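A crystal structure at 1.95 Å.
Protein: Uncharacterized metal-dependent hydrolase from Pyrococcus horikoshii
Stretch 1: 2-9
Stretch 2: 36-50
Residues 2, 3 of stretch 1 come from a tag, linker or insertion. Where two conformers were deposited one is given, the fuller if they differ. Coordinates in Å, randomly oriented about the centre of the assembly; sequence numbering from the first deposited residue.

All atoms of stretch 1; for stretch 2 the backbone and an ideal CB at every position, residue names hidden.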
# COMPACT_ATOMS: atom_id res chain seq x y z
N SER A 2 13.94 5.20 16.85
CA SER A 2 14.72 6.00 17.84
C SER A 2 13.91 7.16 18.39
O SER A 2 13.05 7.72 17.69
CB SER A 2 16.01 6.53 17.20
OG SER A 2 16.89 5.48 16.87
N LEU A 3 14.17 7.52 19.65
CA LEU A 3 13.59 8.73 20.23
C LEU A 3 14.66 9.80 20.30
O LEU A 3 15.66 9.63 20.99
CB LEU A 3 13.04 8.47 21.64
CG LEU A 3 11.73 9.21 21.89
CD1 LEU A 3 10.60 8.21 21.89
CD2 LEU A 3 11.73 9.94 23.20
N LYS A 4 14.45 10.92 19.63
CA LYS A 4 15.42 12.00 19.68
C LYS A 4 14.88 13.36 20.01
O LYS A 4 13.73 13.64 19.78
CB LYS A 4 16.26 12.03 18.43
CG LYS A 4 15.57 12.52 17.24
CD LYS A 4 16.52 12.72 16.07
CE LYS A 4 15.96 12.07 14.82
NZ LYS A 4 15.92 12.91 13.59
N ALA A 5 15.72 14.20 20.58
CA ALA A 5 15.38 15.60 20.82
C ALA A 5 16.23 16.53 19.97
O ALA A 5 17.43 16.30 19.79
CB ALA A 5 15.50 15.95 22.29
N LEU A 6 15.59 17.55 19.42
CA LEU A 6 16.28 18.66 18.77
C LEU A 6 16.12 19.83 19.73
O LEU A 6 15.01 20.29 19.97
CB LEU A 6 15.63 19.02 17.43
CG LEU A 6 15.55 18.05 16.25
CD1 LEU A 6 15.07 18.79 15.00
CD2 LEU A 6 16.88 17.37 15.96
N ILE A 7 17.24 20.28 20.31
CA ILE A 7 17.22 21.29 21.38
C ILE A 7 18.17 22.44 21.08
O ILE A 7 19.04 22.33 20.20
CB ILE A 7 17.60 20.68 22.76
CG1 ILE A 7 19.04 20.13 22.75
CG2 ILE A 7 16.59 19.61 23.20
CD1 ILE A 7 19.76 20.28 24.06
N ASN A 8 18.01 23.53 21.84
CA ASN A 8 18.91 24.71 21.79
C ASN A 8 19.00 25.31 20.38
O ASN A 8 20.08 25.46 19.80
CB ASN A 8 20.29 24.38 22.37
CG ASN A 8 21.17 25.61 22.56
OD1 ASN A 8 20.72 26.64 23.08
ND2 ASN A 8 22.42 25.51 22.13
N GLY A 9 17.83 25.61 19.83
CA GLY A 9 17.72 26.17 18.50
C GLY A 9 16.40 26.86 18.33
O GLY A 9 15.59 26.90 19.26
N UNK A 36 9.42 23.89 24.96
CA UNK A 36 10.64 24.31 25.63
C UNK A 36 11.77 23.30 25.46
O UNK A 36 11.55 22.09 25.58
CB UNK A 36 10.37 24.54 27.12
N UNK A 37 12.96 23.81 25.17
CA UNK A 37 14.17 23.02 24.95
C UNK A 37 14.56 22.12 26.13
O UNK A 37 14.99 20.98 25.93
CB UNK A 37 15.33 23.96 24.63
N UNK A 38 14.39 22.63 27.36
CA UNK A 38 14.72 21.86 28.57
C UNK A 38 13.77 20.70 28.81
O UNK A 38 14.19 19.63 29.25
CB UNK A 38 14.71 22.78 29.79
N UNK A 39 12.48 20.92 28.53
CA UNK A 39 11.45 19.88 28.64
C UNK A 39 11.71 18.75 27.63
O UNK A 39 11.64 17.57 27.99
CB UNK A 39 10.06 20.48 28.42
N UNK A 40 12.05 19.13 26.40
CA UNK A 40 12.38 18.18 25.34
C UNK A 40 13.55 17.27 25.72
O UNK A 40 13.47 16.06 25.55
CB UNK A 40 12.71 18.93 24.05
N UNK A 41 14.61 17.88 26.25
CA UNK A 41 15.81 17.16 26.68
C UNK A 41 15.51 16.21 27.84
O UNK A 41 16.03 15.09 27.89
CB UNK A 41 16.90 18.15 27.09
N UNK A 42 14.63 16.65 28.74
CA UNK A 42 14.23 15.87 29.92
C UNK A 42 13.47 14.61 29.52
O UNK A 42 13.72 13.54 30.07
CB UNK A 42 13.37 16.72 30.86
N UNK A 43 12.54 14.76 28.58
CA UNK A 43 11.75 13.65 28.04
C UNK A 43 12.67 12.54 27.50
O UNK A 43 12.52 11.37 27.86
CB UNK A 43 10.82 14.15 26.94
N UNK A 44 13.63 12.94 26.67
CA UNK A 44 14.53 11.99 26.01
C UNK A 44 15.59 11.42 26.97
O UNK A 44 16.12 10.33 26.74
CB UNK A 44 15.22 12.67 24.83
N UNK A 45 15.86 12.13 28.06
CA UNK A 45 16.74 11.62 29.11
C UNK A 45 16.08 10.47 29.88
O UNK A 45 16.72 9.45 30.15
CB UNK A 45 17.12 12.75 30.07
N UNK A 46 14.79 10.64 30.19
CA UNK A 46 14.00 9.62 30.89
C UNK A 46 13.76 8.39 30.02
O UNK A 46 13.91 7.26 30.48
CB UNK A 46 12.66 10.21 31.34
N UNK A 47 13.40 8.63 28.76
CA UNK A 47 13.09 7.57 27.80
C UNK A 47 14.34 6.85 27.32
O UNK A 47 14.30 5.66 27.00
CB UNK A 47 12.34 8.15 26.60
N UNK A 48 15.45 7.58 27.25
CA UNK A 48 16.66 7.07 26.62
C UNK A 48 16.61 7.43 25.14
O UNK A 48 15.57 7.28 24.49
CB UNK A 48 16.80 5.56 26.82
N UNK A 49 17.73 7.91 24.61
CA UNK A 49 17.79 8.30 23.20
C UNK A 49 18.76 9.43 22.92
O UNK A 49 19.43 9.93 23.83
CB UNK A 49 16.40 8.71 22.72
N UNK A 50 18.81 9.85 21.66
CA UNK A 50 19.76 10.84 21.19
C UNK A 50 19.29 12.26 21.47
O UNK A 50 18.12 12.59 21.25
CB UNK A 50 20.01 10.66 19.69

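Strand 3-7 and helix 37-47 run nearly antiparallel (159° between directions, axes 7.8 Å apart at closest). Because the helix packs along the strand, and has 3.6 residues per turn, the facing positions recur every three or four residues.

Position 36 precedes the first helical turn, and nothing of stretch 1 lies within 5.5 Å of its ideal CB. A capping residue such as Ser, Thr, Asp or Asn would be usual; it is Asp36, whose side chain makes no capping bond.

At position 37 CA-to-CB points toward stretch 1, and the ideal CB lies 3.9 Å from Asn8 N. A small side chain carrying an acceptor suits this spot, Ser or Thr among others. The residue is Ser37: with chi1 in t, its OG accepts a hydrogen bond from Asn8 N at 3.0 Å.

Positions 38 and 39 point away and are little constrained by stretch 1; they are Glu38 and Val39.

Position 40 faces the strand, its ideal CB 4.0 Å from Ile7 CG2 and 4.4 Å from Ala5 CB. Such close apolar neighbours favour a small residue, Ala or perhaps Gly or Ser. Ala40 places its CB 4.1 Å from Ile7 CG2.

Position 41 points sideways, with its ideal CB 4.2 Å from Ile7 CG2, so a long chain with an aliphatic stem would fit, as would Leu or Met. Lys41 packs its CD 3.8 Å from Ile7 CD1, while its end leads away; NZ forms a long salt bridge with Glu38 OE2 (4.0 Å).

Positions 42 and 43 have nothing of stretch 1 within 5.5 Å of their ideal CB atoms, so many residues are possible: Lys42 and Ile43.

Position 44 points toward Ala5 CB, 4.2 Å from the ideal CB. Val, Ile or Leu would suit. Val44, chi1 t, sets CG2 3.7 Å from Ala5 CB and 3.8 Å from tag-derived Leu3 CD2.

Positions 45 and 46 are equally remote, so stretch 1 leaves the choice open; they are Glu45, whose OE2 makes a long salt bridge to Lys41 NZ (3.7 Å), and Leu46. Position 47 faces Leu3 CD2, 3.9 Å from its ideal CB; a small or apolar residue would do, and Ser47 contacts it through CB.

Position 48 leaves the helix with phi 89° and psi 135°, where a CB would jam against the preceding carbonyl: Gly48. Position 49 adds a clash, its ideal CB 2.1 Å from Leu3 O: Gly49.

Position 50 lies beside Lys4, its ideal CB 4.2 Å from Lys4 CB; many side chains fit, acidic ones included. Glu50 bonds through its backbone: O accepts from Ala5 N at 3.0 Å, and N donates weakly to Leu3 O at 3.2 Å.

Stretch 2, residues 36-50: DSEVAKKIVELSGGE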
# COMPACT_ATOMS: atom_id res chain seq x y z
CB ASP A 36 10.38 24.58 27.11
CG ASP A 36 9.58 25.85 27.35
OD1 ASP A 36 9.57 26.75 26.47
OD2 ASP A 36 8.96 25.97 28.43
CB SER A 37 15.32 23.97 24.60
OG SER A 37 16.53 23.27 24.39
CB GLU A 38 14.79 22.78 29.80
CG GLU A 38 16.11 23.54 29.96
CD GLU A 38 17.31 22.62 30.13
OE1 GLU A 38 18.25 22.70 29.31
OE2 GLU A 38 17.31 21.80 31.08
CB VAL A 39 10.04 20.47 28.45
CG1 VAL A 39 8.97 19.40 28.59
CG2 VAL A 39 9.79 21.59 29.46
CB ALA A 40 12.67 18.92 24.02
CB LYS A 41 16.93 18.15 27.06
CG LYS A 41 18.27 17.51 27.44
CD LYS A 41 19.44 18.51 27.39
CE LYS A 41 19.38 19.56 28.50
NZ LYS A 41 19.86 19.05 29.82
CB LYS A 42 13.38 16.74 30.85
CG LYS A 42 13.15 16.14 32.23
CD LYS A 42 12.43 17.11 33.16
CE LYS A 42 13.35 18.24 33.63
NZ LYS A 42 12.67 19.14 34.61
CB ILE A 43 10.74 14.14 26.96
CG1 ILE A 43 9.61 14.95 27.61
CG2 ILE A 43 10.13 12.97 26.18
CD1 ILE A 43 8.89 15.88 26.65
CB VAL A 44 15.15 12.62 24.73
CG1 VAL A 44 16.18 11.71 24.08
CG2 VAL A 44 14.04 12.90 23.73
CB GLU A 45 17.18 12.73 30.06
CG GLU A 45 18.45 13.44 29.58
CD GLU A 45 18.69 14.78 30.25
OE1 GLU A 45 17.83 15.25 31.03
OE2 GLU A 45 19.77 15.37 29.99
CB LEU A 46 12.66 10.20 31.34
CG LEU A 46 12.61 11.29 32.42
CD1 LEU A 46 11.25 11.96 32.43
CD2 LEU A 46 12.95 10.72 33.80
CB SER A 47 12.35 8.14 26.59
OG SER A 47 10.99 8.37 26.86
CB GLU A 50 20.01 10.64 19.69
CG GLU A 50 21.18 11.42 19.10
CD GLU A 50 21.27 11.29 17.59
OE1 GLU A 50 20.31 10.79 16.95
OE2 GLU A 50 22.31 11.69 17.02
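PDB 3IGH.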